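Local coordinates for protein probable glutamine synthetase (Pseudomonas aeruginosa, PDB 4HPP) that is a probable member of the glutamine synthetase family, with the family's N-terminal domain joined to a larger catalytic domain, at residues 75-80 against 88-93. Numbering follows the deposited sequence.
Sequences RVRVEQ and ALDYLH
V76 and V78 pair with Y91 and L89 as the hydrogen-bonded positions of an antiparallel beta hairpin, strand 66-78 against strand 89-97, in the N-terminal domain. Four backbone bonds join them: V76 N to Y91 O (2.8 Å) and Y91 N to V76 O, then V78 N to L89 O and L89 N to V78 O (2.9 Å). R77 and D90 form the non-hydrogen-bonded pair between. D90 CA makes a CA-H...O contact with V76 O, 3.4 Å away.

On the face of V76, V78, L89 and Y91 the contact is apolar. V76 CB sits over one face of the Y91 ring, toward its rim and 3.6 Å from CZ, in a CH-pi contact; the two side chains run the same way. V78 CB meets L89 CB at 4.1 Å. Helix 196-216 packs on this face, where N204 OD1 hydrogen-bonds Y91 OH.

The opposite face carries charge. R75 presents NE and NH2 to the two D90 oxygens, NE to OD1 (2.9 Å) and NH2 to OD2 (2.7 Å), both through syn lone pairs, with the guanidinium and carboxylate planes only 20° apart. L92 CG packs against R75 CB (3.9 Å). R8 forms salt bridges with D90 OD2 and E79 OE2.

Two arginines thus share the buried D90 carboxylate, which probably stabilises its negative charge, while the apolar face meets helix 196-216 through both packing and the Y91 hydroxyl.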
loop_
_atom_site.group_PDB
_atom_site.type_symbol
_atom_site.label_atom_id
_atom_site.label_comp_id
_atom_site.label_asym_id
_atom_site.label_seq_id
_atom_site.Cartn_x
_atom_site.Cartn_y
_atom_site.Cartn_z
ATOM N N ARG A 75 27.414 1.756 -32.271
ATOM C CA ARG A 75 26.448 1.060 -31.452
ATOM C C ARG A 75 26.569 1.283 -29.927
ATOM O O ARG A 75 27.647 1.172 -29.354
ATOM C CB ARG A 75 26.457 -0.431 -31.770
ATOM C CG ARG A 75 25.380 -1.195 -30.997
ATOM C CD ARG A 75 24.850 -2.344 -31.818
ATOM N NE ARG A 75 23.834 -3.071 -31.118
ATOM C CZ ARG A 75 23.570 -4.345 -31.349
ATOM N NH1 ARG A 75 24.238 -4.974 -32.303
ATOM N NH2 ARG A 75 22.643 -4.982 -30.636
ATOM N N VAL A 76 25.439 1.607 -29.293
ATOM C CA VAL A 76 25.356 1.694 -27.839
ATOM C C VAL A 76 24.502 0.569 -27.285
ATOM O O VAL A 76 23.412 0.335 -27.782
ATOM C CB VAL A 76 24.813 3.076 -27.394
ATOM C CG1 VAL A 76 24.584 3.126 -25.880
ATOM C CG2 VAL A 76 25.867 4.108 -27.742
ATOM N N ARG A 77 25.009 -0.124 -26.269
ATOM C CA ARG A 77 24.324 -1.260 -25.681
ATOM C C ARG A 77 24.396 -1.067 -24.193
ATOM O O ARG A 77 25.470 -1.254 -23.623
ATOM C CB ARG A 77 25.077 -2.589 -25.971
ATOM C CG ARG A 77 25.065 -3.240 -27.361
ATOM C CD ARG A 77 24.833 -4.733 -27.076
ATOM N NE ARG A 77 25.724 -5.732 -27.715
ATOM C CZ ARG A 77 25.588 -7.077 -27.623
ATOM N NH1 ARG A 77 24.589 -7.647 -26.926
ATOM N NH2 ARG A 77 26.463 -7.882 -28.233
ATOM N N VAL A 78 23.285 -0.724 -23.547
ATOM C CA VAL A 78 23.238 -0.729 -22.072
ATOM C C VAL A 78 22.273 -1.838 -21.732
ATOM O O VAL A 78 21.051 -1.709 -21.951
ATOM C CB VAL A 78 22.686 0.593 -21.459
ATOM C CG1 VAL A 78 22.617 0.512 -19.930
ATOM C CG2 VAL A 78 23.410 1.862 -22.014
ATOM N N GLU A 79 22.815 -2.934 -21.197
ATOM C CA GLU A 79 22.027 -4.127 -20.959
ATOM C C GLU A 79 21.248 -3.979 -19.686
ATOM O O GLU A 79 20.122 -4.458 -19.582
ATOM C CB GLU A 79 22.934 -5.358 -20.920
ATOM C CG GLU A 79 23.727 -5.505 -22.238
ATOM C CD GLU A 79 22.856 -5.992 -23.412
ATOM O OE1 GLU A 79 21.800 -6.590 -23.134
ATOM O OE2 GLU A 79 23.192 -5.774 -24.616
ATOM N N GLN A 80 21.819 -3.306 -18.698
ATOM C CA GLN A 80 21.103 -3.236 -17.428
ATOM C C GLN A 80 21.157 -1.891 -16.793
ATOM O O GLN A 80 22.240 -1.282 -16.727
ATOM C CB GLN A 80 21.685 -4.218 -16.467
ATOM C CG GLN A 80 20.900 -5.504 -16.439
ATOM C CD GLN A 80 21.687 -6.552 -15.731
ATOM O OE1 GLN A 80 22.712 -6.986 -16.241
ATOM N NE2 GLN A 80 21.256 -6.920 -14.527
ATOM N N ALA A 88 16.817 -3.439 -22.391
ATOM C CA ALA A 88 18.089 -2.878 -22.732
ATOM C C ALA A 88 17.810 -1.556 -23.509
ATOM O O ALA A 88 16.729 -1.364 -24.049
ATOM C CB ALA A 88 18.897 -3.853 -23.566
ATOM N N LEU A 89 18.788 -0.669 -23.520
ATOM C CA LEU A 89 18.868 0.420 -24.428
ATOM C C LEU A 89 19.797 0.044 -25.533
ATOM O O LEU A 89 20.985 -0.087 -25.314
ATOM C CB LEU A 89 19.443 1.604 -23.679
ATOM C CG LEU A 89 19.460 2.926 -24.480
ATOM C CD1 LEU A 89 18.074 3.434 -24.897
ATOM C CD2 LEU A 89 20.199 4.000 -23.688
ATOM N N ASP A 90 19.285 -0.119 -26.726
ATOM C CA ASP A 90 20.114 -0.564 -27.821
ATOM C C ASP A 90 19.859 0.236 -29.060
ATOM O O ASP A 90 18.761 0.220 -29.581
ATOM C CB ASP A 90 19.828 -2.027 -28.095
ATOM C CG ASP A 90 20.895 -2.679 -28.907
ATOM O OD1 ASP A 90 21.682 -1.946 -29.606
ATOM O OD2 ASP A 90 20.943 -3.947 -28.839
ATOM N N TYR A 91 20.865 0.940 -29.554
ATOM C CA TYR A 91 20.656 1.774 -30.762
ATOM C C TYR A 91 21.999 2.116 -31.379
ATOM O O TYR A 91 23.020 2.014 -30.712
ATOM C CB TYR A 91 19.898 3.112 -30.420
ATOM C CG TYR A 91 20.735 4.000 -29.546
ATOM C CD1 TYR A 91 21.682 4.868 -30.083
ATOM C CD2 TYR A 91 20.598 3.959 -28.167
ATOM C CE1 TYR A 91 22.461 5.699 -29.243
ATOM C CE2 TYR A 91 21.345 4.785 -27.328
ATOM C CZ TYR A 91 22.297 5.639 -27.866
ATOM O OH TYR A 91 23.071 6.404 -27.002
ATOM N N LEU A 92 21.959 2.530 -32.640
ATOM C CA LEU A 92 23.102 2.925 -33.449
ATOM C C LEU A 92 22.845 4.299 -34.106
ATOM O O LEU A 92 21.722 4.584 -34.577
ATOM C CB LEU A 92 23.297 1.928 -34.604
ATOM C CG LEU A 92 23.598 0.469 -34.334
ATOM C CD1 LEU A 92 22.319 -0.311 -34.128
ATOM C CD2 LEU A 92 24.376 -0.146 -35.488
ATOM N N HIS A 93 23.890 5.125 -34.165
ATOM C CA HIS A 93 23.850 6.393 -34.853
ATOM C C HIS A 93 23.960 6.116 -36.319
ATOM O O HIS A 93 24.657 5.170 -36.737
ATOM C CB HIS A 93 24.978 7.284 -34.418
ATOM C CG HIS A 93 25.026 7.503 -32.947
ATOM N ND1 HIS A 93 24.557 8.637 -32.367
ATOM C CD2 HIS A 93 25.519 6.688 -31.909
ATOM C CE1 HIS A 93 24.720 8.544 -31.012
ATOM N NE2 HIS A 93 25.310 7.349 -30.732
#